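Mannonate dehydratase (Streptococcus suis, PDB 3BDK) probably catalyses the dehydration of D-mannonate to 2-dehydro-3-deoxy-D-gluconate, using iron(II) or manganese(II), in pentose and glucuronate interconversion. Local coordinates at residues I182-R186 with F228-R232; G236-E241 with M272-A276. All coordinates share one frame; numbering follows the deposited sequence.

How the interactions relate
After the first three barrel strands and the hairpin 135-150, the chain reaches helix 176-187, runs through helix 191-210 and strand 215-218, and comes back in the loop 228-232, where interaction 1 closes across 41 intervening residues. A few residues on, the same loop leads into helix 237-245, the first partner of interaction 2; strand 252-257 and helix 258-262 follow before helix 269-278 closes that contact over 30 residues. The two closures are in series, neither nested nor crossed, with centres 24 Å apart. Interaction 1 ties helix 176-187 to the loop after strand 215-218, whereas interaction 2 joins two neighbouring helices of the xylose isomerase-like TIM barrel.

Interaction 1. Residues I182-R186 with F228-R232; sequences IENYR and FGLPR
Helix 176-187 packs here against the loop that follows strand 215-218 of the TIM barrel, and Arg186 of the helix meets the backbone of Phe228 in that loop. The guanidinium comes side-on and uses two nitrogens on one oxygen: Arg186 NE lies 3.0 Å from Phe228 O with an N-H...O angle of 150°, while Arg186 NH2 is at 3.3 Å from Phe228 O in a more bent bond. Both nitrogens arrive from the same face of the carbonyl plane, NH2 well above it. The arginine chain runs extended from CG to NE, which carries the guanidinium out to this carbonyl; Ile182 CG2 of the same helix lies over one guanidinium face, near its rim. Deeper in, Leu230 pushes a methyl against the helix, with CD2 3.7 Å from Tyr185 CB. Pro231 CD lies 4.1 Å from Tyr185 CB, and Leu230 CD2 reaches Ile182 CG2 more distantly, at 4.4 Å. The Tyr185 hydroxyl hydrogen-bonds Glu90; the Tyr185 side chain is about 13 Å from the bound D-mannose. Within the loop, Arg232 NH2 braces the chain by donating to Pro231 O, and also to Pro127 O. The contact thus sets a largely buried apolar patch beside a more exposed polar grip, where the loop is held through a main-chain oxygen and where the positive charge of Arg186 would be expected to polarise the Phe228 carbonyl.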
# COMPACT_ATOMS: atom_id res chain seq x y z
N ILE A 182 14.59 38.64 -0.57
CA ILE A 182 15.74 37.80 -0.83
C ILE A 182 17.01 38.60 -0.55
O ILE A 182 17.90 38.13 0.16
CB ILE A 182 15.70 37.20 -2.25
CG1 ILE A 182 14.62 36.10 -2.33
CG2 ILE A 182 17.03 36.60 -2.63
CD1 ILE A 182 13.91 36.00 -3.66
N GLU A 183 17.08 39.84 -1.05
CA GLU A 183 18.19 40.73 -0.71
C GLU A 183 18.40 40.85 0.80
O GLU A 183 19.55 40.70 1.28
CB GLU A 183 18.06 42.11 -1.38
CG GLU A 183 17.89 42.03 -2.91
CD GLU A 183 18.30 43.30 -3.66
OE1 GLU A 183 18.15 43.31 -4.92
OE2 GLU A 183 18.77 44.27 -3.02
N ASN A 184 17.32 41.07 1.55
CA ASN A 184 17.41 41.19 3.01
C ASN A 184 18.02 39.96 3.69
O ASN A 184 18.99 40.09 4.41
CB ASN A 184 16.07 41.60 3.65
CG ASN A 184 16.21 42.00 5.13
OD1 ASN A 184 16.98 42.89 5.48
ND2 ASN A 184 15.47 41.32 6.00
N TYR A 185 17.46 38.77 3.44
CA TYR A 185 17.97 37.48 3.95
C TYR A 185 19.43 37.21 3.56
O TYR A 185 20.24 36.83 4.41
CB TYR A 185 17.12 36.32 3.43
CG TYR A 185 15.89 36.00 4.25
CD1 TYR A 185 14.62 36.05 3.69
CD2 TYR A 185 16.00 35.63 5.59
CE1 TYR A 185 13.49 35.75 4.44
CE2 TYR A 185 14.88 35.34 6.34
CZ TYR A 185 13.63 35.39 5.77
OH TYR A 185 12.52 35.09 6.52
N ARG A 186 19.75 37.41 2.29
CA ARG A 186 21.11 37.19 1.77
C ARG A 186 22.13 38.06 2.47
O ARG A 186 23.09 37.56 3.05
CB ARG A 186 21.18 37.47 0.27
CG ARG A 186 20.52 36.43 -0.59
CD ARG A 186 20.76 36.73 -2.03
NE ARG A 186 20.24 35.68 -2.89
CZ ARG A 186 20.03 35.81 -4.19
NH1 ARG A 186 20.29 36.95 -4.80
NH2 ARG A 186 19.56 34.78 -4.89
N PHE A 228 20.34 29.29 -3.18
CA PHE A 228 20.24 30.66 -3.64
C PHE A 228 20.78 31.63 -2.58
O PHE A 228 20.23 32.74 -2.39
CB PHE A 228 18.77 31.00 -3.91
CG PHE A 228 18.13 30.13 -4.94
CD1 PHE A 228 18.76 29.87 -6.15
CD2 PHE A 228 16.85 29.64 -4.73
CE1 PHE A 228 18.16 29.11 -7.12
CE2 PHE A 228 16.22 28.89 -5.69
CZ PHE A 228 16.86 28.61 -6.88
N GLY A 229 21.82 31.21 -1.87
CA GLY A 229 22.41 32.03 -0.81
C GLY A 229 21.50 32.40 0.35
O GLY A 229 21.88 33.21 1.19
N LEU A 230 20.31 31.81 0.40
CA LEU A 230 19.41 31.99 1.54
C LEU A 230 19.79 31.07 2.69
O LEU A 230 20.23 29.96 2.44
CB LEU A 230 17.99 31.65 1.16
CG LEU A 230 17.22 32.45 0.16
CD1 LEU A 230 15.94 31.65 -0.18
CD2 LEU A 230 16.92 33.81 0.74
N PRO A 231 19.59 31.50 3.94
CA PRO A 231 19.97 30.66 5.07
C PRO A 231 18.91 29.60 5.44
O PRO A 231 17.71 29.81 5.19
CB PRO A 231 20.16 31.68 6.19
CG PRO A 231 19.12 32.67 5.91
CD PRO A 231 19.03 32.78 4.41
N ARG A 232 19.36 28.46 5.98
CA ARG A 232 18.47 27.42 6.49
C ARG A 232 19.06 26.89 7.76
O ARG A 232 20.28 26.73 7.85
CB ARG A 232 18.34 26.26 5.51
CG ARG A 232 17.21 26.37 4.51
CD ARG A 232 17.55 27.25 3.30
NE ARG A 232 16.44 27.26 2.35
CZ ARG A 232 15.50 28.21 2.27
NH1 ARG A 232 14.53 28.10 1.36
NH2 ARG A 232 15.53 29.28 3.06

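Interaction 2. Residues G236-E241 with M272-A276; sequences GQEAVE and MTEYA
Met272 and Gln237 open the contact side by side, their side chains running in opposing directions, with Met272 CG 3.3 Å from Gln237 OE1. The thioether carries on to the start of helix 237-245, where Met272 SD lies 4.0 Å from Gly236 C, in the N-cap residue. Met272 also touches Tyr261 and, on strand 252-257, Met256. The two helical segments run nearly parallel, at 14° with axes 10.8 Å apart, as neighbouring outer helices of a TIM barrel; strand 252-257 and helix 258-262 intervene in sequence. Three residues beyond Met272, Tyr275 points toward helix 237-245. Its ring takes Gln237 NE2 over one face, 3.3 Å from Tyr275 CD2, the amide standing nearly upright on the ring. Gln237 sets CG anti to its backbone nitrogen (chi1 178°) and then bends at chi2, a course that brings NE2 over the ring, off its centre. Glu241, one turn on, fixes the amide's rotation: Gln237 NE2 donates to Glu241 OE2 at 3.2 Å, almost straight at 167°, on the anti side of the carboxylate. At the ring edge, Val240 CG1 approaches Tyr275 CE2 to 4.0 Å, near the ring plane. Farther out, Glu241 CG packs 3.3 Å from Tyr275 OH, and the hydroxyl finds its polar partner in Arg279 NH2.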
# COMPACT_ATOMS: atom_id res chain seq x y z
N GLY A 236 19.48 19.33 10.29
CA GLY A 236 20.13 18.11 10.78
C GLY A 236 20.15 17.88 12.30
O GLY A 236 19.53 18.61 13.07
N GLN A 237 20.90 16.85 12.72
CA GLN A 237 20.96 16.43 14.13
C GLN A 237 21.26 17.55 15.11
O GLN A 237 20.59 17.67 16.13
CB GLN A 237 21.96 15.29 14.33
CG GLN A 237 22.13 14.80 15.79
CD GLN A 237 20.81 14.40 16.47
OE1 GLN A 237 19.87 13.92 15.83
NE2 GLN A 237 20.75 14.60 17.79
N GLU A 238 22.28 18.36 14.79
CA GLU A 238 22.63 19.56 15.57
C GLU A 238 21.47 20.50 15.77
O GLU A 238 21.18 20.91 16.90
CB GLU A 238 23.72 20.36 14.87
CG GLU A 238 25.03 20.37 15.58
CD GLU A 238 25.65 19.01 15.62
OE1 GLU A 238 25.28 18.20 16.51
OE2 GLU A 238 26.50 18.76 14.74
N ALA A 239 20.86 20.88 14.65
CA ALA A 239 19.74 21.80 14.66
C ALA A 239 18.69 21.26 15.62
O ALA A 239 18.21 21.98 16.49
CB ALA A 239 19.18 21.97 13.23
N VAL A 240 18.35 19.99 15.46
CA VAL A 240 17.40 19.31 16.34
C VAL A 240 17.71 19.55 17.83
O VAL A 240 16.86 20.11 18.55
CB VAL A 240 17.29 17.78 16.01
CG1 VAL A 240 16.53 17.03 17.11
CG2 VAL A 240 16.58 17.61 14.70
N GLU A 241 18.89 19.15 18.28
CA GLU A 241 19.26 19.33 19.68
C GLU A 241 19.04 20.79 20.07
O GLU A 241 18.31 21.08 21.03
CB GLU A 241 20.69 18.87 19.96
CG GLU A 241 20.90 17.39 19.83
CD GLU A 241 22.27 16.95 20.30
OE1 GLU A 241 22.69 17.42 21.38
OE2 GLU A 241 22.91 16.12 19.58
N MET A 272 18.65 10.04 13.80
CA MET A 272 17.94 11.27 14.12
C MET A 272 16.55 10.97 14.69
O MET A 272 16.08 11.61 15.66
CB MET A 272 17.81 12.14 12.88
CG MET A 272 18.92 13.16 12.74
SD MET A 272 18.43 14.38 11.53
CE MET A 272 18.84 13.49 10.05
N THR A 273 15.91 9.98 14.08
CA THR A 273 14.63 9.49 14.53
C THR A 273 14.76 8.97 15.96
O THR A 273 14.07 9.47 16.85
CB THR A 273 14.09 8.47 13.52
OG1 THR A 273 13.77 9.17 12.32
CG2 THR A 273 12.85 7.75 14.04
N GLU A 274 15.68 8.03 16.20
CA GLU A 274 15.86 7.51 17.56
C GLU A 274 16.20 8.60 18.59
O GLU A 274 15.48 8.77 19.59
CB GLU A 274 16.88 6.38 17.60
CG GLU A 274 17.03 5.73 18.96
CD GLU A 274 17.56 4.31 18.89
OE1 GLU A 274 18.44 3.99 18.05
OE2 GLU A 274 17.07 3.49 19.72
N TYR A 275 17.28 9.36 18.35
CA TYR A 275 17.61 10.46 19.26
C TYR A 275 16.36 11.20 19.76
O TYR A 275 16.18 11.37 20.96
CB TYR A 275 18.61 11.48 18.65
CG TYR A 275 18.73 12.69 19.53
CD1 TYR A 275 19.55 12.69 20.66
CD2 TYR A 275 17.95 13.82 19.28
CE1 TYR A 275 19.62 13.79 21.51
CE2 TYR A 275 18.01 14.94 20.12
CZ TYR A 275 18.84 14.91 21.24
OH TYR A 275 18.88 16.03 22.06
N ALA A 276 15.51 11.62 18.82
CA ALA A 276 14.38 12.50 19.11
C ALA A 276 13.27 11.79 19.85
O ALA A 276 12.52 12.41 20.60
CB ALA A 276 13.85 13.09 17.84